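Local coordinates for protein Alpha/beta hydrolase (Paenibacillus sp. VTT E-133280, PDB 6TJ2) that probably hydrolyses ester bonds such as that of methyl salicylate, as an extracellular bacterial relative of the plant esterase SABP2, at residues R133-D141 with M275-D285; P145-D153 with L210-K218. All blocks are in the same frame, centred on the assembly; numbering follows the deposited sequence.

Contact 1 of 2, residues R133-D141 with M275-D285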
loop_
_atom_site.group_PDB
_atom_site.type_symbol
_atom_site.label_atom_id
_atom_site.label_comp_id
_atom_site.label_asym_id
_atom_site.label_seq_id
_atom_site.Cartn_x
_atom_site.Cartn_y
_atom_site.Cartn_z
ATOM N N ARG A 133 16.979 -28.715 8.091
ATOM C CA ARG A 133 16.986 -28.914 6.615
ATOM C C ARG A 133 16.703 -27.599 5.857
ATOM O O ARG A 133 16.840 -27.590 4.647
ATOM C CB ARG A 133 15.980 -29.975 6.185
ATOM C CG ARG A 133 16.331 -31.371 6.648
ATOM C CD ARG A 133 15.311 -32.335 6.113
ATOM N NE ARG A 133 15.620 -33.676 6.608
ATOM C CZ ARG A 133 16.312 -34.578 5.953
ATOM N NH1 ARG A 133 16.772 -34.354 4.741
ATOM N NH2 ARG A 133 16.565 -35.729 6.563
ATOM N N ILE A 134 16.291 -26.548 6.549
ATOM C CA ILE A 134 15.683 -25.370 5.893
ATOM C C ILE A 134 16.649 -24.186 5.915
ATOM O O ILE A 134 17.116 -23.805 7.015
ATOM C CB ILE A 134 14.345 -25.057 6.574
ATOM C CG1 ILE A 134 13.357 -26.221 6.446
ATOM C CG2 ILE A 134 13.772 -23.770 5.993
ATOM C CD1 ILE A 134 12.190 -26.087 7.384
ATOM N N LYS A 135 16.917 -23.637 4.747
ATOM C CA LYS A 135 17.748 -22.427 4.594
ATOM C C LYS A 135 16.963 -21.156 4.970
ATOM O O LYS A 135 17.520 -20.244 5.591
ATOM C CB LYS A 135 18.290 -22.371 3.163
ATOM C CG LYS A 135 19.132 -21.149 2.796
ATOM C CD LYS A 135 19.255 -20.965 1.293
ATOM C CE LYS A 135 20.583 -21.283 0.676
ATOM N NZ LYS A 135 21.696 -20.648 1.431
ATOM N N ARG A 136 15.713 -21.058 4.517
ATOM C CA ARG A 136 14.879 -19.842 4.649
ATOM C C ARG A 136 13.435 -20.272 4.435
ATOM O O ARG A 136 13.182 -21.197 3.636
ATOM C CB ARG A 136 15.337 -18.775 3.645
ATOM C CG ARG A 136 14.538 -17.478 3.662
ATOM C CD ARG A 136 15.171 -16.361 2.844
ATOM N NE ARG A 136 16.314 -15.776 3.479
ATOM C CZ ARG A 136 16.277 -14.689 4.300
ATOM N NH1 ARG A 136 15.185 -13.965 4.635
ATOM N NH2 ARG A 136 17.432 -14.304 4.821
ATOM N N ILE A 137 12.533 -19.624 5.138
ATOM C CA ILE A 137 11.078 -19.891 5.037
ATOM C C ILE A 137 10.428 -18.679 4.396
ATOM O O ILE A 137 10.640 -17.535 4.880
ATOM C CB ILE A 137 10.494 -20.209 6.399
ATOM C CG1 ILE A 137 11.209 -21.360 7.100
ATOM C CG2 ILE A 137 9.018 -20.463 6.248
ATOM C CD1 ILE A 137 10.825 -21.467 8.582
ATOM N N VAL A 138 9.700 -18.869 3.309
ATOM C CA VAL A 138 9.086 -17.769 2.546
ATOM C C VAL A 138 7.583 -17.929 2.618
ATOM O O VAL A 138 7.054 -18.960 2.163
ATOM C CB VAL A 138 9.590 -17.710 1.093
ATOM C CG1 VAL A 138 8.889 -16.597 0.335
ATOM C CG2 VAL A 138 11.100 -17.536 1.068
ATOM N N PHE A 139 6.924 -16.940 3.143
ATOM C CA PHE A 139 5.458 -16.851 3.149
ATOM C C PHE A 139 5.026 -16.022 1.965
ATOM O O PHE A 139 5.346 -14.825 1.916
ATOM C CB PHE A 139 4.969 -16.208 4.440
ATOM C CG PHE A 139 5.193 -17.065 5.653
ATOM C CD1 PHE A 139 4.135 -17.758 6.225
ATOM C CD2 PHE A 139 6.425 -17.200 6.237
ATOM C CE1 PHE A 139 4.339 -18.575 7.322
ATOM C CE2 PHE A 139 6.648 -18.012 7.329
ATOM C CZ PHE A 139 5.597 -18.737 7.840
ATOM N N PHE A 140 4.350 -16.569 0.997
ATOM C CA PHE A 140 3.882 -15.925 -0.243
ATOM C C PHE A 140 2.378 -15.752 -0.169
ATOM O O PHE A 140 1.665 -16.735 -0.319
ATOM C CB PHE A 140 4.368 -16.688 -1.468
ATOM C CG PHE A 140 3.700 -16.341 -2.770
ATOM C CD1 PHE A 140 3.523 -17.299 -3.764
ATOM C CD2 PHE A 140 3.260 -15.050 -3.024
ATOM C CE1 PHE A 140 2.838 -16.975 -4.924
ATOM C CE2 PHE A 140 2.550 -14.747 -4.167
ATOM C CZ PHE A 140 2.346 -15.720 -5.131
ATOM N N ASP A 141 1.897 -14.556 0.205
ATOM C CA ASP A 141 0.447 -14.305 0.318
ATOM C C ASP A 141 -0.134 -15.463 1.135
ATOM O O ASP A 141 -1.111 -16.113 0.719
ATOM C CB ASP A 141 -0.225 -14.121 -1.030
ATOM C CG ASP A 141 0.167 -12.834 -1.708
ATOM O OD1 ASP A 141 0.840 -12.047 -1.118
ATOM O OD2 ASP A 141 -0.319 -12.593 -2.837
ATOM N N MET A 275 6.915 -13.811 -11.392
ATOM C CA MET A 275 6.769 -14.480 -10.098
ATOM C C MET A 275 8.014 -15.234 -9.682
ATOM O O MET A 275 8.436 -15.167 -8.513
ATOM C CB MET A 275 5.561 -15.428 -10.065
ATOM C CG MET A 275 4.231 -14.727 -10.150
ATOM S SD MET A 275 3.954 -13.460 -8.837
ATOM C CE MET A 275 4.512 -14.398 -7.422
ATOM N N ALA A 276 8.640 -15.939 -10.619
ATOM C CA ALA A 276 9.908 -16.642 -10.335
ATOM C C ALA A 276 10.947 -15.639 -9.867
ATOM O O ALA A 276 11.638 -15.881 -8.884
ATOM C CB ALA A 276 10.340 -17.380 -11.582
ATOM N N GLU A 277 11.044 -14.494 -10.524
ATOM C CA GLU A 277 12.023 -13.476 -10.109
ATOM C C GLU A 277 11.723 -12.976 -8.699
ATOM O O GLU A 277 12.659 -12.786 -7.916
ATOM C CB GLU A 277 12.038 -12.332 -11.115
ATOM C CG GLU A 277 12.545 -12.729 -12.483
ATOM C CD GLU A 277 12.290 -11.634 -13.517
ATOM O OE1 GLU A 277 11.582 -10.626 -13.210
ATOM O OE2 GLU A 277 12.785 -11.783 -14.629
ATOM N N LEU A 278 10.470 -12.776 -8.376
ATOM C CA LEU A 278 10.099 -12.349 -7.028
ATOM C C LEU A 278 10.425 -13.394 -5.975
ATOM O O LEU A 278 10.897 -13.084 -4.855
ATOM C CB LEU A 278 8.616 -11.986 -6.918
ATOM C CG LEU A 278 8.224 -10.701 -7.661
ATOM C CD1 LEU A 278 6.729 -10.598 -7.760
ATOM C CD2 LEU A 278 8.834 -9.470 -6.962
ATOM N N MET A 279 10.228 -14.663 -6.329
ATOM C CA MET A 279 10.533 -15.746 -5.380
ATOM C C MET A 279 12.025 -15.847 -5.156
ATOM O O MET A 279 12.454 -16.116 -4.030
ATOM C CB MET A 279 9.965 -17.071 -5.901
ATOM C CG MET A 279 8.454 -17.061 -5.856
ATOM S SD MET A 279 7.767 -18.478 -6.685
ATOM C CE MET A 279 6.096 -18.529 -6.040
ATOM N N VAL A 280 12.852 -15.589 -6.185
ATOM C CA VAL A 280 14.319 -15.527 -5.955
ATOM C C VAL A 280 14.646 -14.346 -5.063
ATOM O O VAL A 280 15.487 -14.449 -4.202
ATOM C CB VAL A 280 15.037 -15.483 -7.319
ATOM C CG1 VAL A 280 16.542 -15.211 -7.175
ATOM C CG2 VAL A 280 14.806 -16.773 -8.101
ATOM N N LYS A 281 14.041 -13.185 -5.292
ATOM C CA LYS A 281 14.322 -11.992 -4.456
ATOM C C LYS A 281 13.948 -12.228 -2.993
ATOM O O LYS A 281 14.647 -11.801 -2.069
ATOM C CB LYS A 281 13.516 -10.802 -4.954
ATOM C CG LYS A 281 14.180 -9.951 -6.023
ATOM C CD LYS A 281 13.306 -8.713 -6.305
ATOM C CE LYS A 281 13.436 -7.467 -5.451
ATOM N NZ LYS A 281 12.878 -6.296 -6.209
ATOM N N ALA A 282 12.904 -13.048 -2.734
ATOM C CA ALA A 282 12.461 -13.388 -1.387
ATOM C C ALA A 282 13.297 -14.530 -0.783
ATOM O O ALA A 282 13.517 -14.558 0.412
ATOM C CB ALA A 282 10.982 -13.708 -1.433
ATOM N N GLY A 283 13.807 -15.437 -1.628
ATOM C CA GLY A 283 14.479 -16.663 -1.163
ATOM C C GLY A 283 15.985 -16.590 -1.078
ATOM O O GLY A 283 16.588 -17.376 -0.302
ATOM N N ARG A 284 16.625 -15.676 -1.814
ATOM C CA ARG A 284 18.087 -15.610 -1.915
ATOM C C ARG A 284 18.693 -15.233 -0.592
ATOM O O ARG A 284 18.042 -14.628 0.266
ATOM C CB ARG A 284 18.516 -14.654 -3.005
ATOM C CG ARG A 284 18.156 -13.200 -2.720
ATOM C CD ARG A 284 18.547 -12.350 -3.889
ATOM N NE ARG A 284 18.111 -10.972 -3.717
ATOM C CZ ARG A 284 18.318 -10.016 -4.602
ATOM N NH1 ARG A 284 19.111 -10.198 -5.639
ATOM N NH2 ARG A 284 17.752 -8.819 -4.430
ATOM N N ASP A 285 19.954 -15.589 -0.377
ATOM C CA ASP A 285 20.679 -15.082 0.815
ATOM C C ASP A 285 20.815 -13.523 0.858
ATOM O O ASP A 285 20.723 -12.942 -0.287
ATOM C CB ASP A 285 22.037 -15.750 0.834
ATOM C CG ASP A 285 21.964 -17.202 1.250
ATOM O OD1 ASP A 285 20.995 -17.587 2.019
ATOM O OD2 ASP A 285 22.983 -17.886 0.954
HETATM O O HOH W 1 18.130 -17.331 2.158
#
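Packing of the C-terminal helix onto one face of the central parallel sheet, a feature of the layered alpha/beta hydrolase fold, is exemplified here by Arg136 and Val138 of the strand, and Phe140 where the chain turns, meeting helix 275-283. The two axes come within 9.2 Å at an angle of 135°, and the side chains filling the interval change from apolar at Phe140 to charged at Lys135. At the apolar end the ring of Phe140 receives two methionine methyls: CE of Met275 lies 3.4 Å from CZ, and CE of Met279 sits 3.6 Å from CD1. The Met275 chain folds back at chi2 (-57°) to bring its methyl there. In the middle, Val138 directs CG1 at the methyl of Ala282 (4.0 Å to CB) and CG2 at the backbone of Ala282 and Gly283. Arg136 passes beside the last helical turn, its CD 3.4 Å from Ala282 O. Water 1 lies in the guanidinium plane, accepts from NE at 2.7 Å and donates to Gly283 O and Asp285 OD1, thereby linking the arginine to the chain end. The guanidinium itself is held further by Ser227 and by Asp184 of the second subunit. At the polar end a salt bridge closes the contact: Lys135 NZ meets Asp285 OD2 on its syn side at 3.1 Å, somewhat out of the carboxylate plane, with a weak second bond to OD1. Bends at chi3 and chi4 turn the ammonium onto that carboxylate, which the lysine chain crosses at about a right angle. Beyond Phe140, whose ring also meets His116, lies the probable nucleophile elbow; a helix packed on the sheet and running roughly against the strand direction is typical of the layered alpha/beta hydrolase core.

Contact 2 of 2, residues P145-D153 with L210-K218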
loop_
_atom_site.group_PDB
_atom_site.type_symbol
_atom_site.label_atom_id
_atom_site.label_comp_id
_atom_site.label_asym_id
_atom_site.label_seq_id
_atom_site.Cartn_x
_atom_site.Cartn_y
_atom_site.Cartn_z
ATOM N N PRO A 145 -0.562 -18.102 11.255
ATOM C CA PRO A 145 -1.231 -18.058 12.550
ATOM C C PRO A 145 -0.188 -17.979 13.667
ATOM O O PRO A 145 0.912 -18.521 13.590
ATOM C CB PRO A 145 -2.011 -19.368 12.638
ATOM C CG PRO A 145 -2.182 -19.740 11.175
ATOM C CD PRO A 145 -0.940 -19.277 10.442
ATOM N N LEU A 146 -0.607 -17.321 14.755
ATOM C CA LEU A 146 0.160 -17.416 16.018
ATOM C C LEU A 146 -0.160 -18.742 16.706
ATOM O O LEU A 146 -1.198 -19.367 16.400
ATOM C CB LEU A 146 -0.240 -16.234 16.921
ATOM C CG LEU A 146 0.031 -14.840 16.344
ATOM C CD1 LEU A 146 -0.419 -13.726 17.313
ATOM C CD2 LEU A 146 1.486 -14.662 16.014
ATOM N N ASP A 147 0.642 -19.065 17.720
ATOM C CA ASP A 147 0.391 -20.247 18.571
ATOM C C ASP A 147 -1.036 -20.239 19.104
ATOM O O ASP A 147 -1.513 -19.180 19.574
ATOM C CB ASP A 147 1.431 -20.300 19.678
ATOM C CG ASP A 147 1.194 -21.522 20.543
ATOM O OD1 ASP A 147 1.066 -22.634 20.024
ATOM O OD2 ASP A 147 1.092 -21.330 21.786
ATOM N N GLY A 148 -1.697 -21.389 19.028
ATOM C CA GLY A 148 -3.080 -21.563 19.514
ATOM C C GLY A 148 -4.161 -21.074 18.588
ATOM O O GLY A 148 -5.353 -21.098 18.926
ATOM N N GLN A 149 -3.829 -20.552 17.411
ATOM C CA GLN A 149 -4.802 -20.066 16.432
ATOM C C GLN A 149 -4.914 -21.039 15.254
ATOM O O GLN A 149 -4.019 -21.847 14.998
ATOM C CB GLN A 149 -4.364 -18.716 15.848
ATOM C CG GLN A 149 -4.182 -17.610 16.884
ATOM C CD GLN A 149 -3.767 -16.310 16.258
ATOM O OE1 GLN A 149 -3.326 -16.234 15.090
ATOM N NE2 GLN A 149 -3.868 -15.215 17.027
ATOM N N SER A 150 -6.044 -20.992 14.592
ATOM C CA SER A 150 -6.293 -21.681 13.311
ATOM C C SER A 150 -6.084 -20.732 12.138
ATOM O O SER A 150 -6.035 -19.483 12.284
ATOM C CB SER A 150 -7.686 -22.249 13.257
ATOM O OG SER A 150 -8.639 -21.205 13.195
ATOM N N VAL A 151 -6.099 -21.308 10.937
ATOM C CA VAL A 151 -6.136 -20.492 9.708
ATOM C C VAL A 151 -7.443 -19.715 9.615
ATOM O O VAL A 151 -7.430 -18.489 9.354
ATOM C CB VAL A 151 -5.867 -21.372 8.479
ATOM C CG1 VAL A 151 -6.157 -20.619 7.205
ATOM C CG2 VAL A 151 -4.464 -21.900 8.509
ATOM N N ALA A 152 -8.559 -20.348 9.923
ATOM C CA ALA A 152 -9.878 -19.695 9.863
ATOM C C ALA A 152 -9.940 -18.512 10.858
ATOM O O ALA A 152 -10.558 -17.478 10.461
ATOM C CB ALA A 152 -10.962 -20.725 10.168
ATOM N N ASP A 153 -9.252 -18.627 11.973
ATOM C CA ASP A 153 -9.194 -17.557 13.005
ATOM C C ASP A 153 -8.654 -16.262 12.391
ATOM O O ASP A 153 -8.823 -15.195 13.001
ATOM C CB ASP A 153 -8.357 -17.946 14.217
ATOM C CG ASP A 153 -8.989 -18.934 15.214
ATOM O OD1 ASP A 153 -10.245 -19.038 15.191
ATOM O OD2 ASP A 153 -8.208 -19.520 15.967
ATOM N N LEU A 210 -8.408 -26.272 8.250
ATOM C CA LEU A 210 -8.589 -24.795 8.271
ATOM C C LEU A 210 -9.036 -24.338 9.654
ATOM O O LEU A 210 -8.804 -23.187 10.009
ATOM C CB LEU A 210 -9.601 -24.396 7.210
ATOM C CG LEU A 210 -9.086 -24.316 5.774
ATOM C CD1 LEU A 210 -8.479 -25.628 5.297
ATOM C CD2 LEU A 210 -10.248 -23.921 4.855
ATOM N N PHE A 211 -9.683 -25.194 10.430
ATOM C CA PHE A 211 -10.298 -24.806 11.717
ATOM C C PHE A 211 -9.522 -25.357 12.904
ATOM O O PHE A 211 -9.816 -24.945 14.059
ATOM C CB PHE A 211 -11.746 -25.269 11.771
ATOM C CG PHE A 211 -12.628 -24.558 10.796
ATOM C CD1 PHE A 211 -13.217 -23.356 11.164
ATOM C CD2 PHE A 211 -12.848 -25.037 9.527
ATOM C CE1 PHE A 211 -14.004 -22.655 10.269
ATOM C CE2 PHE A 211 -13.659 -24.340 8.645
ATOM C CZ PHE A 211 -14.209 -23.142 8.997
ATOM N N GLU A 212 -8.523 -26.206 12.721
ATOM C CA GLU A 212 -7.732 -26.758 13.852
ATOM C C GLU A 212 -6.822 -25.687 14.432
ATOM O O GLU A 212 -6.114 -24.935 13.706
ATOM C CB GLU A 212 -6.918 -27.964 13.398
ATOM C CG GLU A 212 -7.715 -29.189 13.094
ATOM C CD GLU A 212 -6.831 -30.316 12.639
ATOM O OE1 GLU A 212 -6.495 -30.370 11.453
ATOM O OE2 GLU A 212 -6.491 -31.170 13.503
ATOM N N LYS A 213 -6.793 -25.606 15.757
ATOM C CA LYS A 213 -5.827 -24.769 16.496
ATOM C C LYS A 213 -4.447 -25.355 16.378
ATOM O O LYS A 213 -4.310 -26.581 16.553
ATOM C CB LYS A 213 -6.202 -24.712 17.976
ATOM C CG LYS A 213 -7.579 -24.171 18.219
ATOM C CD LYS A 213 -7.982 -22.926 17.499
ATOM C CE LYS A 213 -9.073 -22.250 18.311
ATOM N NZ LYS A 213 -9.858 -21.227 17.537
ATOM N N LEU A 214 -3.444 -24.567 16.017
ATOM C CA LEU A 214 -2.096 -25.097 15.819
ATOM C C LEU A 214 -1.174 -24.787 16.979
ATOM O O LEU A 214 -1.128 -23.655 17.435
ATOM C CB LEU A 214 -1.577 -24.532 14.497
ATOM C CG LEU A 214 -2.459 -24.805 13.288
ATOM C CD1 LEU A 214 -1.898 -24.112 12.081
ATOM C CD2 LEU A 214 -2.559 -26.302 13.011
ATOM N N ASP A 215 -0.414 -25.787 17.383
ATOM C CA ASP A 215 0.680 -25.614 18.356
ATOM C C ASP A 215 1.931 -25.191 17.586
ATOM O O ASP A 215 2.528 -26.010 16.847
ATOM C CB ASP A 215 0.927 -26.899 19.138
ATOM C CG ASP A 215 1.975 -26.745 20.219
ATOM O OD1 ASP A 215 2.846 -25.791 20.151
ATOM O OD2 ASP A 215 1.905 -27.595 21.175
ATOM N N LEU A 216 2.297 -23.919 17.732
ATOM C CA LEU A 216 3.372 -23.290 16.936
ATOM C C LEU A 216 4.456 -22.661 17.807
ATOM O O LEU A 216 5.242 -21.887 17.322
ATOM C CB LEU A 216 2.747 -22.260 15.994
ATOM C CG LEU A 216 1.735 -22.765 15.004
ATOM C CD1 LEU A 216 1.082 -21.612 14.288
ATOM C CD2 LEU A 216 2.420 -23.691 14.005
ATOM N N LYS A 217 4.561 -23.123 19.060
ATOM C CA LYS A 217 5.623 -22.642 19.955
ATOM C C LYS A 217 6.998 -22.907 19.347
ATOM O O LYS A 217 7.885 -22.015 19.408
ATOM C CB LYS A 217 5.516 -23.343 21.303
ATOM C CG LYS A 217 4.242 -22.999 22.059
ATOM C CD LYS A 217 4.298 -23.553 23.475
ATOM C CE LYS A 217 3.236 -22.914 24.338
ATOM N NZ LYS A 217 1.880 -23.262 23.861
ATOM N N LYS A 218 7.201 -24.112 18.783
ATOM C CA LYS A 218 8.513 -24.448 18.220
ATOM C C LYS A 218 8.799 -23.486 17.057
ATOM O O LYS A 218 9.897 -22.958 16.971
ATOM C CB LYS A 218 8.639 -25.929 17.875
ATOM C CG LYS A 218 9.957 -26.254 17.209
ATOM C CD LYS A 218 10.376 -27.712 17.308
ATOM C CE LYS A 218 11.815 -27.948 16.892
ATOM N NZ LYS A 218 12.749 -27.203 17.764
HETATM O O HOH W 2 -10.683 -22.307 14.509
HETATM O O HOH W 3 -5.635 -24.162 11.075
#
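Backbone pairing of Gly148 and Gln149 with Leu214 shows how two irregular segments can be joined without a regular sheet. Gly148 N donates to Leu214 O, and Leu214 N returns a bond of 3.0 Å to Gln149 O from above the carbonyl plane. A type II turn from Leu146 to Gln149 presents these groups, while farther along Ala152 N bonds to Leu210 O at 2.9 Å.

Charged side chains fasten both ends. With CG anti to N (chi1 -179°), Asp147 directs its carboxylate toward the 215-217 backbone: OD1 takes Leu216 N at 2.9 Å on the anti side, and OD2 takes Lys217 NZ at 2.9 Å on the syn side, both donors tilted moderately out of the carboxylate plane. An alanine here would remove both acceptors, is likely to leave Leu216 N and the Lys217 ammonium without these mates, and would probably weaken the hold at this end. At the other end Asp153 OD2 offers its syn lone pair to Lys213 NZ (2.8 Å) and also accepts from Ser150 N, above the carboxylate plane. Ser150 OG in turn accepts from Asp153 N, an ST motif.

Two waters continue the network: one joins Ser150 OG to Phe211 O, the other links Val151 N to Glu212 O.

Among the apolar contacts, Ala152 CB rests 3.6 Å from Phe211 CE1, and Leu216 CD1 lies 4.2 Å from Pro145 CB.

Asp147 and Asp153 each join a lysine to a backbone N-H, which for Asp153 belongs to its own segment, so main-chain bonds and ion pairs jointly fix these loops.

Overall arrangement
The two contacts illustrate nested closure within one fold. Contact 1 joins strand 134-139 to the chain's last helix, and contact 2, about 23 Å away between centres, lies wholly within the chain enclosed by it. Segments 133-141 and 145-153 adjoin in sequence, but the contacts do not otherwise touch. Contact 1 is a buried core contact that the second subunit also reaches; contact 2 is partly buried, and no other chain of the assembly touches it. Both approach the probable Ser117-His264-Asp234 triad without touching it, through Phe140 in contact 1 and Val151 in contact 2. Both therefore lie near the presumed active site, one from the sheet core and one from the loops.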